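Local coordinates for ABC-type transport system, molybdenum-specific extracellular solute-binding protein (Clostridium difficile, PDB 4KD5) that probably binds molybdate or tungstate outside the cell and delivers it to an ABC transporter for uptake, at residues K148-G160 / G165-I178. Sequence-based numbering, arbitrary orientation.
Sequences KDVKEVLAWVQSG and GFVYFSDTVNNDKI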
loop_
_atom_site.group_PDB
_atom_site.type_symbol
_atom_site.label_atom_id
_atom_site.label_comp_id
_atom_site.label_asym_id
_atom_site.label_seq_id
_atom_site.Cartn_x
_atom_site.Cartn_y
_atom_site.Cartn_z
ATOM N N LYS A 148 1.473 -24.081 38.290
ATOM C CA LYS A 148 2.566 -23.336 37.666
ATOM C C LYS A 148 2.166 -22.767 36.308
ATOM O O LYS A 148 2.756 -21.791 35.842
ATOM C CB LYS A 148 3.798 -24.229 37.500
ATOM C CG LYS A 148 3.565 -25.455 36.621
ATOM C CD LYS A 148 4.830 -26.298 36.490
ATOM C CE LYS A 148 4.600 -27.503 35.577
ATOM N NZ LYS A 148 5.848 -28.297 35.356
ATOM N N ASP A 149 1.174 -23.393 35.677
ATOM C CA ASP A 149 0.605 -22.902 34.422
ATOM C C ASP A 149 -0.741 -23.554 34.105
ATOM O O ASP A 149 -1.160 -24.491 34.791
ATOM C CB ASP A 149 1.589 -23.072 33.254
ATOM C CG ASP A 149 2.213 -24.458 33.192
ATOM O OD1 ASP A 149 1.520 -25.453 33.480
ATOM O OD2 ASP A 149 3.406 -24.546 32.839
ATOM N N VAL A 150 -1.413 -23.056 33.067
ATOM C CA VAL A 150 -2.741 -23.555 32.707
ATOM C C VAL A 150 -2.732 -25.015 32.276
ATOM O O VAL A 150 -3.753 -25.700 32.348
ATOM C CB VAL A 150 -3.388 -22.713 31.591
ATOM C CG1 VAL A 150 -3.792 -21.361 32.116
ATOM C CG2 VAL A 150 -2.424 -22.555 30.426
ATOM N N LYS A 151 -1.575 -25.480 31.821
ATOM C CA LYS A 151 -1.421 -26.865 31.400
ATOM C C LYS A 151 -1.485 -27.788 32.613
ATOM O O LYS A 151 -1.977 -28.915 32.530
ATOM C CB LYS A 151 -0.098 -27.035 30.649
ATOM C CG LYS A 151 -0.025 -28.257 29.746
ATOM C CD LYS A 151 1.228 -28.204 28.879
ATOM C CE LYS A 151 1.232 -29.300 27.825
ATOM N NZ LYS A 151 2.383 -29.156 26.886
ATOM N N GLU A 152 -0.996 -27.300 33.749
ATOM C CA GLU A 152 -1.095 -28.053 34.996
ATOM C C GLU A 152 -2.513 -27.974 35.572
ATOM O O GLU A 152 -3.004 -28.941 36.162
ATOM C CB GLU A 152 -0.055 -27.568 36.017
ATOM C CG GLU A 152 0.013 -28.423 37.275
ATOM C CD GLU A 152 1.246 -28.149 38.124
ATOM O OE1 GLU A 152 1.471 -26.983 38.509
ATOM O OE2 GLU A 152 1.988 -29.112 38.413
ATOM N N VAL A 153 -3.171 -26.829 35.389
ATOM C CA VAL A 153 -4.554 -26.657 35.834
ATOM C C VAL A 153 -5.456 -27.679 35.152
ATOM O O VAL A 153 -6.222 -28.379 35.810
ATOM C CB VAL A 153 -5.072 -25.233 35.555
ATOM C CG1 VAL A 153 -6.532 -25.112 35.938
ATOM C CG2 VAL A 153 -4.261 -24.211 36.323
ATOM N N LEU A 154 -5.343 -27.765 33.829
ATOM C CA LEU A 154 -6.129 -28.708 33.036
ATOM C C LEU A 154 -5.861 -30.158 33.436
ATOM O O LEU A 154 -6.778 -30.975 33.485
ATOM C CB LEU A 154 -5.842 -28.515 31.543
ATOM C CG LEU A 154 -6.531 -27.346 30.840
ATOM C CD1 LEU A 154 -5.693 -26.838 29.675
ATOM C CD2 LEU A 154 -7.895 -27.782 30.342
ATOM N N ALA A 155 -4.604 -30.468 33.733
ATOM C CA ALA A 155 -4.210 -31.827 34.101
ATOM C C ALA A 155 -4.823 -32.266 35.428
ATOM O O ALA A 155 -5.265 -33.411 35.566
ATOM C CB ALA A 155 -2.701 -31.939 34.150
ATOM N N TRP A 156 -4.833 -31.353 36.399
ATOM C CA TRP A 156 -5.414 -31.595 37.718
ATOM C C TRP A 156 -6.911 -31.839 37.616
ATOM O O TRP A 156 -7.455 -32.728 38.272
ATOM C CB TRP A 156 -5.173 -30.389 38.633
ATOM C CG TRP A 156 -3.747 -30.188 39.035
ATOM C CD1 TRP A 156 -2.687 -30.992 38.736
ATOM C CD2 TRP A 156 -3.224 -29.102 39.825
ATOM N NE1 TRP A 156 -1.537 -30.475 39.288
ATOM C CE2 TRP A 156 -1.838 -29.328 39.952
ATOM C CE3 TRP A 156 -3.795 -27.982 40.423
ATOM C CZ2 TRP A 156 -1.015 -28.448 40.673
ATOM C CZ3 TRP A 156 -2.974 -27.117 41.132
ATOM C CH2 TRP A 156 -1.601 -27.356 41.250
ATOM N N VAL A 157 -7.569 -31.031 36.790
ATOM C CA VAL A 157 -9.014 -31.096 36.618
ATOM C C VAL A 157 -9.417 -32.364 35.866
ATOM O O VAL A 157 -10.422 -32.995 36.189
ATOM C CB VAL A 157 -9.533 -29.838 35.894
ATOM C CG1 VAL A 157 -11.000 -29.951 35.626
ATOM C CG2 VAL A 157 -9.258 -28.595 36.730
ATOM N N GLN A 158 -8.614 -32.736 34.874
ATOM C CA GLN A 158 -8.824 -33.964 34.108
ATOM C C GLN A 158 -8.688 -35.205 34.981
ATOM O O GLN A 158 -9.419 -36.177 34.812
ATOM C CB GLN A 158 -7.809 -34.050 32.963
ATOM C CG GLN A 158 -8.365 -33.763 31.579
ATOM C CD GLN A 158 -7.280 -33.705 30.516
ATOM O OE1 GLN A 158 -6.976 -32.637 29.982
ATOM N NE2 GLN A 158 -6.694 -34.856 30.203
ATOM N N SER A 159 -7.739 -35.161 35.910
ATOM C CA SER A 159 -7.424 -36.307 36.755
ATOM C C SER A 159 -8.275 -36.335 38.018
ATOM O O SER A 159 -8.214 -37.295 38.789
ATOM C CB SER A 159 -5.942 -36.304 37.135
ATOM O OG SER A 159 -5.628 -35.190 37.948
ATOM N N GLY A 160 -9.059 -35.283 38.238
ATOM C CA GLY A 160 -9.956 -35.235 39.380
ATOM C C GLY A 160 -9.320 -34.698 40.647
ATOM O O GLY A 160 -9.990 -34.551 41.671
ATOM N N GLY A 165 -11.613 -25.694 37.728
ATOM C CA GLY A 165 -10.439 -24.896 37.422
ATOM C C GLY A 165 -10.757 -23.604 36.692
ATOM O O GLY A 165 -11.843 -23.448 36.126
ATOM N N PHE A 166 -9.810 -22.671 36.716
ATOM C CA PHE A 166 -9.940 -21.424 35.967
ATOM C C PHE A 166 -8.883 -21.364 34.874
ATOM O O PHE A 166 -7.694 -21.567 35.130
ATOM C CB PHE A 166 -9.835 -20.211 36.892
ATOM C CG PHE A 166 -11.113 -19.886 37.607
ATOM C CD1 PHE A 166 -12.083 -19.112 36.990
ATOM C CD2 PHE A 166 -11.351 -20.358 38.889
ATOM C CE1 PHE A 166 -13.268 -18.809 37.640
ATOM C CE2 PHE A 166 -12.535 -20.058 39.544
ATOM C CZ PHE A 166 -13.493 -19.283 38.919
ATOM N N VAL A 167 -9.322 -21.081 33.654
ATOM C CA VAL A 167 -8.464 -21.235 32.490
ATOM C C VAL A 167 -8.987 -20.365 31.341
ATOM O O VAL A 167 -10.137 -19.940 31.374
ATOM C CB VAL A 167 -8.391 -22.732 32.109
ATOM C CG1 VAL A 167 -9.228 -23.026 30.883
ATOM C CG2 VAL A 167 -6.961 -23.174 31.905
ATOM N N TYR A 168 -8.146 -20.067 30.351
ATOM C CA TYR A 168 -8.618 -19.352 29.162
ATOM C C TYR A 168 -9.433 -20.294 28.280
ATOM O O TYR A 168 -9.179 -21.495 28.263
ATOM C CB TYR A 168 -7.449 -18.779 28.356
ATOM C CG TYR A 168 -6.743 -17.613 29.004
ATOM C CD1 TYR A 168 -7.337 -16.895 30.029
ATOM C CD2 TYR A 168 -5.483 -17.226 28.580
ATOM C CE1 TYR A 168 -6.692 -15.826 30.617
ATOM C CE2 TYR A 168 -4.832 -16.161 29.160
ATOM C CZ TYR A 168 -5.443 -15.467 30.179
ATOM O OH TYR A 168 -4.800 -14.405 30.760
ATOM N N PHE A 169 -10.399 -19.764 27.537
ATOM C CA PHE A 169 -11.192 -20.615 26.659
ATOM C C PHE A 169 -10.319 -21.265 25.591
ATOM O O PHE A 169 -10.551 -22.406 25.200
ATOM C CB PHE A 169 -12.321 -19.828 26.007
ATOM C CG PHE A 169 -13.332 -20.693 25.319
ATOM C CD1 PHE A 169 -14.075 -21.617 26.042
ATOM C CD2 PHE A 169 -13.548 -20.584 23.956
ATOM C CE1 PHE A 169 -15.010 -22.418 25.415
ATOM C CE2 PHE A 169 -14.485 -21.384 23.321
ATOM C CZ PHE A 169 -15.216 -22.302 24.053
ATOM N N SER A 170 -9.309 -20.533 25.130
ATOM C CA SER A 170 -8.411 -21.032 24.091
ATOM C C SER A 170 -7.573 -22.218 24.560
ATOM O O SER A 170 -7.048 -22.977 23.740
ATOM C CB SER A 170 -7.508 -19.917 23.565
ATOM O OG SER A 170 -6.747 -19.329 24.593
ATOM N N ASP A 171 -7.446 -22.374 25.876
ATOM C CA ASP A 171 -6.726 -23.510 26.445
ATOM C C ASP A 171 -7.609 -24.754 26.506
ATOM O O ASP A 171 -7.141 -25.835 26.857
ATOM C CB ASP A 171 -6.223 -23.173 27.851
ATOM C CG ASP A 171 -5.222 -22.033 27.864
ATOM O OD1 ASP A 171 -4.364 -21.967 26.959
ATOM O OD2 ASP A 171 -5.288 -21.206 28.800
ATOM N N THR A 172 -8.884 -24.592 26.163
ATOM C CA THR A 172 -9.852 -25.690 26.249
ATOM C C THR A 172 -10.130 -26.373 24.916
ATOM O O THR A 172 -10.616 -27.504 24.893
ATOM C CB THR A 172 -11.201 -25.230 26.838
ATOM O OG1 THR A 172 -11.918 -24.463 25.861
ATOM C CG2 THR A 172 -10.976 -24.391 28.082
ATOM N N VAL A 173 -9.851 -25.682 23.812
ATOM C CA VAL A 173 -10.128 -26.235 22.483
ATOM C C VAL A 173 -9.338 -27.519 22.232
ATOM O O VAL A 173 -8.241 -27.699 22.767
ATOM C CB VAL A 173 -9.868 -25.214 21.343
ATOM C CG1 VAL A 173 -10.881 -24.083 21.392
ATOM C CG2 VAL A 173 -8.458 -24.657 21.429
ATOM N N ASN A 174 -9.922 -28.412 21.436
ATOM C CA ASN A 174 -9.320 -29.707 21.106
ATOM C C ASN A 174 -9.137 -30.618 22.324
ATOM O O ASN A 174 -8.212 -31.428 22.364
ATOM C CB ASN A 174 -7.994 -29.521 20.348
ATOM C CG ASN A 174 -7.651 -30.703 19.460
ATOM O OD1 ASN A 174 -6.990 -31.647 19.893
ATOM N ND2 ASN A 174 -8.094 -30.653 18.209
ATOM N N ASN A 175 -10.032 -30.490 23.304
ATOM C CA ASN A 175 -9.989 -31.321 24.514
ATOM C C ASN A 175 -11.383 -31.713 25.021
ATOM O O ASN A 175 -12.103 -30.890 25.599
ATOM C CB ASN A 175 -9.184 -30.627 25.626
ATOM C CG ASN A 175 -8.760 -31.582 26.739
ATOM O OD1 ASN A 175 -9.036 -32.784 26.692
ATOM N ND2 ASN A 175 -8.074 -31.047 27.743
ATOM N N ASP A 176 -11.754 -32.972 24.803
ATOM C CA ASP A 176 -13.061 -33.480 25.224
ATOM C C ASP A 176 -13.036 -34.042 26.644
ATOM O O ASP A 176 -14.085 -34.303 27.235
ATOM C CB ASP A 176 -13.560 -34.551 24.252
ATOM C CG ASP A 176 -12.580 -35.702 24.098
ATOM O OD1 ASP A 176 -11.370 -35.439 23.934
ATOM O OD2 ASP A 176 -13.021 -36.871 24.136
ATOM N N LYS A 177 -11.835 -34.221 27.188
ATOM C CA LYS A 177 -11.672 -34.786 28.525
ATOM C C LYS A 177 -12.173 -33.820 29.592
ATOM O O LYS A 177 -12.625 -34.235 30.658
ATOM C CB LYS A 177 -10.206 -35.126 28.787
ATOM C CG LYS A 177 -9.544 -35.940 27.688
ATOM C CD LYS A 177 -10.367 -37.165 27.315
ATOM C CE LYS A 177 -9.736 -37.914 26.145
ATOM N NZ LYS A 177 -10.664 -38.923 25.557
ATOM N N ILE A 178 -12.078 -32.528 29.296
ATOM C CA ILE A 178 -12.631 -31.493 30.159
ATOM C C ILE A 178 -13.865 -30.897 29.500
ATOM O O ILE A 178 -14.134 -31.154 28.326
ATOM C CB ILE A 178 -11.628 -30.357 30.414
ATOM C CG1 ILE A 178 -11.284 -29.639 29.112
ATOM C CG2 ILE A 178 -10.371 -30.883 31.073
ATOM C CD1 ILE A 178 -11.582 -28.161 29.146
#
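V167 lays its CG2 methyl against the first turn of helix 150-159, 3.6 Å from V150 CB, the two side chains crossing at about a right angle. D171 crosses V150 likewise, its OD2 over the methyls and 3.6 Å from CG2. Further along, L154 divides its tip: CD1 meets the carbonyl O of D171 at 3.3 Å, while CD2 reaches I178 CD1 at 3.9 Å. V157 CG2 rests on the bare backbone of G165.

The one hydrogen bond across the contact lies near the helix C-terminus, where N175 ND2 donates to Q158 OE1 at 3.0 Å. Nearly straight (174°), it lies in the N175 amide plane but rises above the Q158 carbonyl plane, the amides standing 78° apart. With CG anti to its backbone N (chi1 -163°), N175 also accepts from K177 N through OD1, closing an Asx turn; both ends of its amide are thus held. Q158 CG packs on K177 CB and I178 CG2.

In the second shell, D149 N-caps the helix by accepting from E152 N, and V167 pairs through its backbone with V90. This helix-on-sheet layer belongs to one lobe of the extracellular solute-binding protein fold, with V150 and Y168 at its predicted molybdate site.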